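Local coordinates for heme-binding protein A (Haemophilus parasuis 29755, PDB 3TPA) that probably binds glutathione in the periplasm as the solute-binding component of a peptide-type ABC transporter, although it was named for heme binding, at residues F101-Q104 with P110-N113; S133-K136 with V142-T145. The protein carries 1 engineered substitution. One frame throughout, in Å; residues are numbered along the deposited sequence.

Interaction 1: residues F101-Q104 with P110-N113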
ATOM      1  N   PHE A 101       8.747  -4.834 -18.154  1.00 15.28           N
ATOM      2  CA  PHE A 101       9.745  -4.933 -17.093  1.00 13.63           C
ATOM      3  C   PHE A 101      11.001  -4.159 -17.447  1.00 17.72           C
ATOM      4  O   PHE A 101      11.534  -3.404 -16.627  1.00 17.96           O
ATOM      5  CB  PHE A 101      10.110  -6.403 -16.831  1.00 14.48           C
ATOM      6  CG  PHE A 101       9.159  -7.102 -15.902  1.00 19.28           C
ATOM      7  CD1 PHE A 101       9.516  -7.353 -14.590  1.00 21.92           C
ATOM      8  CD2 PHE A 101       7.888  -7.463 -16.328  1.00 13.46           C
ATOM      9  CE1 PHE A 101       8.642  -7.991 -13.737  1.00 20.69           C
ATOM     10  CE2 PHE A 101       7.010  -8.094 -15.473  1.00 16.78           C
ATOM     11  CZ  PHE A 101       7.380  -8.355 -14.180  1.00 17.10           C
ATOM     12  N   GLN A 102      11.485  -4.360 -18.669  1.00 15.39           N
ATOM     13  CA  GLN A 102      12.798  -3.840 -19.035  1.00 17.59           C
ATOM     14  C   GLN A 102      12.834  -2.318 -19.214  1.00 15.81           C
ATOM     15  O   GLN A 102      13.856  -1.700 -18.965  1.00 20.71           O
ATOM     16  CB  GLN A 102      13.366  -4.586 -20.258  1.00 14.49           C
ATOM     17  CG  GLN A 102      13.810  -6.042 -19.945  1.00 14.47           C
ATOM     18  CD  GLN A 102      14.771  -6.117 -18.793  1.00 24.51           C
ATOM     19  OE1 GLN A 102      14.468  -6.702 -17.756  1.00 33.31           O
ATOM     20  NE2 GLN A 102      15.942  -5.525 -18.962  1.00 29.51           N
ATOM     21  N   ARG A 103      11.724  -1.713 -19.624  1.00 14.69           N
ATOM     22  CA  ARG A 103      11.660  -0.257 -19.707  1.00 19.66           C
ATOM     23  C   ARG A 103      12.134   0.298 -18.370  1.00 20.49           C
ATOM     24  O   ARG A 103      12.868   1.292 -18.301  1.00 18.63           O
ATOM     25  CB  ARG A 103      10.235   0.227 -19.983  1.00 19.09           C
ATOM     26  CG  ARG A 103      10.116   1.744 -19.995  1.00 17.06           C
ATOM     27  CD  ARG A 103       8.672   2.234 -19.953  1.00 14.99           C
ATOM     28  NE  ARG A 103       8.647   3.693 -20.014  1.00 18.87           N
ATOM     29  CZ  ARG A 103       7.562   4.429 -20.195  1.00 25.15           C
ATOM     30  NH1 ARG A 103       6.371   3.857 -20.339  1.00 19.88           N
ATOM     31  NH2 ARG A 103       7.679   5.744 -20.241  1.00 21.44           N
ATOM     32  N   GLN A 104      11.743  -0.404 -17.314  1.00 14.11           N
ATOM     33  CA  GLN A 104      12.018   0.003 -15.955  1.00 17.52           C
ATOM     34  C   GLN A 104      13.413  -0.384 -15.483  1.00 19.44           C
ATOM     35  O   GLN A 104      14.120   0.443 -14.933  1.00 17.14           O
ATOM     36  CB  GLN A 104      10.952  -0.578 -15.014  1.00 15.55           C
ATOM     37  CG  GLN A 104       9.515  -0.252 -15.497  1.00 13.07           C
ATOM     38  CD  GLN A 104       8.463  -0.514 -14.452  1.00 16.60           C
ATOM     39  OE1 GLN A 104       8.592  -0.100 -13.302  1.00 15.49           O
ATOM     40  NE2 GLN A 104       7.403  -1.199 -14.847  1.00 20.60           N
ATOM     41  N   PRO A 110      15.338   2.098 -24.670  1.00 21.45           N
ATOM     42  CA  PRO A 110      14.850   3.262 -25.409  1.00 24.31           C
ATOM     43  C   PRO A 110      13.643   3.953 -24.757  1.00 25.72           C
ATOM     44  O   PRO A 110      13.462   5.155 -24.955  1.00 23.14           O
ATOM     45  CB  PRO A 110      14.442   2.667 -26.762  1.00 33.91           C
ATOM     46  CG  PRO A 110      15.305   1.464 -26.923  1.00 26.56           C
ATOM     47  CD  PRO A 110      15.468   0.911 -25.534  1.00 24.16           C
ATOM     48  N   TYR A 111      12.813   3.226 -24.018  1.00 18.79           N
ATOM     49  CA  TYR A 111      11.650   3.874 -23.397  1.00 23.31           C
ATOM     50  C   TYR A 111      11.916   4.300 -21.950  1.00 23.70           C
ATOM     51  O   TYR A 111      11.043   4.876 -21.303  1.00 25.09           O
ATOM     52  CB  TYR A 111      10.396   2.983 -23.482  1.00 20.09           C
ATOM     53  CG  TYR A 111       9.471   3.303 -24.640  1.00 24.53           C
ATOM     54  CD1 TYR A 111       9.691   2.768 -25.913  1.00 22.79           C
ATOM     55  CD2 TYR A 111       8.379   4.159 -24.467  1.00 23.67           C
ATOM     56  CE1 TYR A 111       8.835   3.068 -26.970  1.00 21.22           C
ATOM     57  CE2 TYR A 111       7.523   4.453 -25.509  1.00 20.72           C
ATOM     58  CZ  TYR A 111       7.755   3.917 -26.755  1.00 27.13           C
ATOM     59  OH  TYR A 111       6.892   4.228 -27.779  1.00 26.36           O
ATOM     60  N   HIS A 112      13.125   4.041 -21.456  1.00 18.87           N
ATOM     61  CA  HIS A 112      13.449   4.296 -20.046  1.00 23.67           C
ATOM     62  C   HIS A 112      13.278   5.763 -19.628  1.00 31.11           C
ATOM     63  O   HIS A 112      12.904   6.038 -18.491  1.00 31.03           O
ATOM     64  CB  HIS A 112      14.871   3.820 -19.712  1.00 21.13           C
ATOM     65  CG  HIS A 112      15.195   3.855 -18.247  1.00 27.40           C
ATOM     66  ND1 HIS A 112      14.859   2.831 -17.388  1.00 26.07           N
ATOM     67  CD2 HIS A 112      15.824   4.790 -17.496  1.00 32.28           C
ATOM     68  CE1 HIS A 112      15.273   3.128 -16.166  1.00 28.11           C
ATOM     69  NE2 HIS A 112      15.859   4.309 -16.202  1.00 33.23           N
ATOM     70  N   ASN A 113      13.568   6.690 -20.540  1.00 31.65           N
ATOM     71  CA  ASN A 113      13.446   8.132 -20.270  1.00 28.98           C
ATOM     72  C   ASN A 113      12.321   8.792 -21.033  1.00 29.81           C
ATOM     73  O   ASN A 113      12.207  10.012 -21.067  1.00 30.39           O
ATOM     74  CB  ASN A 113      14.744   8.858 -20.606  1.00 33.60           C
ATOM     75  CG  ASN A 113      15.859   8.494 -19.672  1.00 32.70           C
ATOM     76  OD1 ASN A 113      15.667   8.445 -18.459  1.00 30.72           O
ATOM     77  ND2 ASN A 113      17.031   8.215 -20.228  1.00 29.20           N
TER

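Interaction 2: residues S133-K136 with V142-T145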
ATOM      1  N   SER A 133      16.936 -10.998 -13.812  1.00 18.10           N
ATOM      2  CA  SER A 133      16.664 -10.985 -15.241  1.00 19.38           C
ATOM      3  C   SER A 133      15.240 -11.383 -15.590  1.00 18.50           C
ATOM      4  O   SER A 133      14.588 -12.130 -14.867  1.00 21.31           O
ATOM      5  CB  SER A 133      17.661 -11.897 -15.975  1.00 19.73           C
ATOM      6  OG  SER A 133      17.441 -13.252 -15.633  1.00 16.34           O
ATOM      7  N   VAL A 134      14.773 -10.846 -16.714  1.00 20.57           N
ATOM      8  CA  VAL A 134      13.462 -11.136 -17.279  1.00 13.16           C
ATOM      9  C   VAL A 134      13.684 -11.513 -18.738  1.00 21.94           C
ATOM     10  O   VAL A 134      14.038 -10.657 -19.555  1.00 25.18           O
ATOM     11  CB  VAL A 134      12.551  -9.910 -17.226  1.00 15.94           C
ATOM     12  CG1 VAL A 134      11.177 -10.220 -17.846  1.00 13.75           C
ATOM     13  CG2 VAL A 134      12.391  -9.432 -15.790  1.00 20.98           C
ATOM     14  N   GLU A 135      13.470 -12.784 -19.063  1.00 18.22           N
ATOM     15  CA  GLU A 135      13.807 -13.297 -20.385  1.00 18.46           C
ATOM     16  C   GLU A 135      12.630 -13.991 -21.039  1.00 17.75           C
ATOM     17  O   GLU A 135      11.837 -14.654 -20.376  1.00 16.92           O
ATOM     18  CB  GLU A 135      14.928 -14.336 -20.285  1.00 19.54           C
ATOM     19  CG  GLU A 135      16.026 -13.997 -19.319  1.00 32.17           C
ATOM     20  CD  GLU A 135      16.998 -15.141 -19.159  1.00 38.49           C
ATOM     21  OE1 GLU A 135      16.735 -16.042 -18.338  1.00 37.74           O
ATOM     22  OE2 GLU A 135      18.019 -15.153 -19.867  1.00 45.06           O
ATOM     23  N   LYS A 136      12.571 -13.874 -22.360  1.00 17.07           N
ATOM     24  CA  LYS A 136      11.640 -14.633 -23.175  1.00 17.38           C
ATOM     25  C   LYS A 136      12.192 -16.025 -23.398  1.00 19.20           C
ATOM     26  O   LYS A 136      13.292 -16.179 -23.914  1.00 23.21           O
ATOM     27  CB  LYS A 136      11.441 -13.944 -24.532  1.00 23.43           C
ATOM     28  CG  LYS A 136      10.577 -14.734 -25.510  1.00 31.23           C
ATOM     29  CD  LYS A 136      10.070 -13.865 -26.663  1.00 30.96           C
ATOM     30  CE  LYS A 136      10.977 -13.921 -27.865  1.00 29.41           C
ATOM     31  NZ  LYS A 136      10.441 -13.100 -28.975  1.00 26.73           N
ATOM     32  N   VAL A 142       7.682 -16.659 -20.079  1.00 14.82           N
ATOM     33  CA  VAL A 142       8.609 -15.645 -19.571  1.00 12.42           C
ATOM     34  C   VAL A 142       9.337 -16.171 -18.333  1.00 16.62           C
ATOM     35  O   VAL A 142       8.708 -16.608 -17.380  1.00 21.82           O
ATOM     36  CB  VAL A 142       7.875 -14.346 -19.192  1.00 15.43           C
ATOM     37  CG1 VAL A 142       8.857 -13.307 -18.676  1.00 14.82           C
ATOM     38  CG2 VAL A 142       7.130 -13.800 -20.378  1.00 18.46           C
ATOM     39  N   LYS A 143      10.662 -16.127 -18.347  1.00 12.44           N
ATOM     40  CA  LYS A 143      11.440 -16.613 -17.216  1.00 11.86           C
ATOM     41  C   LYS A 143      12.038 -15.449 -16.434  1.00 14.79           C
ATOM     42  O   LYS A 143      12.780 -14.636 -16.978  1.00 17.40           O
ATOM     43  CB  LYS A 143      12.553 -17.561 -17.672  1.00 12.19           C
ATOM     44  CG  LYS A 143      13.333 -18.160 -16.503  1.00 18.16           C
ATOM     45  CD  LYS A 143      14.721 -18.653 -16.919  1.00 23.39           C
ATOM     46  CE  LYS A 143      14.671 -19.889 -17.796  1.00 32.08           C
ATOM     47  NZ  LYS A 143      16.055 -20.361 -18.106  1.00 44.32           N
ATOM     48  N   ILE A 144      11.685 -15.352 -15.160  1.00 14.77           N
ATOM     49  CA  ILE A 144      12.235 -14.297 -14.318  1.00 13.73           C
ATOM     50  C   ILE A 144      13.118 -14.931 -13.262  1.00 15.25           C
ATOM     51  O   ILE A 144      12.699 -15.845 -12.573  1.00 19.93           O
ATOM     52  CB  ILE A 144      11.132 -13.423 -13.649  1.00 14.16           C
ATOM     53  CG1 ILE A 144      10.290 -12.689 -14.704  1.00 15.61           C
ATOM     54  CG2 ILE A 144      11.758 -12.388 -12.707  1.00 15.53           C
ATOM     55  CD1 ILE A 144       9.174 -11.823 -14.114  1.00 18.09           C
ATOM     56  N   THR A 145      14.343 -14.443 -13.143  1.00 16.02           N
ATOM     57  CA  THR A 145      15.295 -14.976 -12.175  1.00 16.18           C
ATOM     58  C   THR A 145      15.655 -13.923 -11.139  1.00 17.83           C
ATOM     59  O   THR A 145      15.903 -12.769 -11.495  1.00 19.78           O
ATOM     60  CB  THR A 145      16.577 -15.427 -12.891  1.00 17.07           C
ATOM     61  OG1 THR A 145      16.237 -16.392 -13.896  1.00 22.64           O
ATOM     62  CG2 THR A 145      17.589 -16.044 -11.899  1.00 22.28           C
TER
HETATM   63  O   HOH W   1      15.538 -15.017 -16.159  1.00 16.97           O

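Interaction 1: residues F101-Q104 with P110-N113
Tyr111 and His112 fasten the loop that follows helix 94-105 back onto the last turn of that helix, in a solute-binding protein of family 5. The loop doubles back so that Arg103 and His112 come closest, their CA atoms 4.9 Å apart. Tyr111 comes first: its CB rests on the aliphatic part of Arg103, 3.7 Å from CG, and its ring stands at 74° to the guanidinium, with CD2 over one guanidinium face. Arginine suits this place because its extended chain, CG anti to the backbone N (chi1 177°), offers methylenes to the tyrosine while carrying its charged end past it. On the way, Arg103 NE donates to Tyr111 O at 3.0 Å, a bent bond whose donor stands well above the carbonyl plane. The stronger partner of this guanidinium is Asp183, in a salt bridge through NH1, while the Tyr111 hydroxyl is hydrogen-bonded to Ala170 O, so both side chains also tie in the neighbouring helices 167-175 and 181-184.

His112 follows and reaches the backbone instead. Near the end of a helix, carbonyls lack the usual amide donors of a further turn, and a histidine N-H can serve one of them. Turned opposite to its own backbone N (chi1 -171°), the imidazole swings back to the helix and ND1 donates to Arg103 O at 2.7 Å. The donor lies in the carbonyl plane, though the oxygen is tilted from the ring plane. At the ring edge and in its plane, CE1 meets Gln104 O at 3.2 Å.

Interaction 2: residues S133-K136 with V142-T145
A beta hairpin, strands 131-136 and 141-146, supplies this contact at one margin of a five-stranded antiparallel sheet. The axes of 133-136 and 142-145 come within 4.7 Å, their N-to-C directions 162° apart, nearly antiparallel. Ser133 with Thr145 and Glu135 with Lys143 form hydrogen-bonded pairs, each closed by two backbone bonds; Lys143 N to Glu135 O is the shortest of the four at 2.8 Å. Val134 with Ile144 and Lys136 with Val142 are the non-hydrogen-bonded pairs.

The two faces differ in character. On the one carrying Val134, Val142 and Ile144, beta-branched residues suit both the extended backbone and the buried surface beneath helix 94-105. Val134 sends CG1 to Val142 CG1 (3.9 Å), and CG2 lies alongside Ile144 CG1 at 4.0 Å.

Ser133, Glu135, Lys143 and Thr145 make the other face, where short hydroxyls and a carboxylate gather round one water. Glu135 and Lys143 run side by side, OE1 touching CD at 3.6 Å, but the charged ends stay beyond salt-bridge distance. Ser133 OG, placed between backbone N and carbonyl carbon (chi1 67°), turns to the water, and Thr145 OG1 binds it as well. The water links both strands through side chains and through a carbonyl already used in the sheet: its two protons may not serve every acceptor nearby, but Glu135 OE1, at 2.7 Å, and Lys143 O, at 2.9 Å, are both placed to accept from it.

How the interactions relate
Residues 101-113 of interaction 1 come ahead of residues 133-145 of interaction 2 in the chain, and the centres of the two contacts lie 16 Å apart, about 24 and 26 Å from the centre of the chain and on the same side of it. Helix 94-105 connects them: its end holds the following loop in interaction 1, while Phe101 and Gln102 press on the apolar face of the hairpin of interaction 2. Phe101 CD1 meets Val134 CG2 at 3.7 Å, and Phe101 CE1 approaches Ile144 CD1 at 3.9 Å, so the helix has the hairpin of the five-stranded antiparallel sheet on one flank and its own loop at its end.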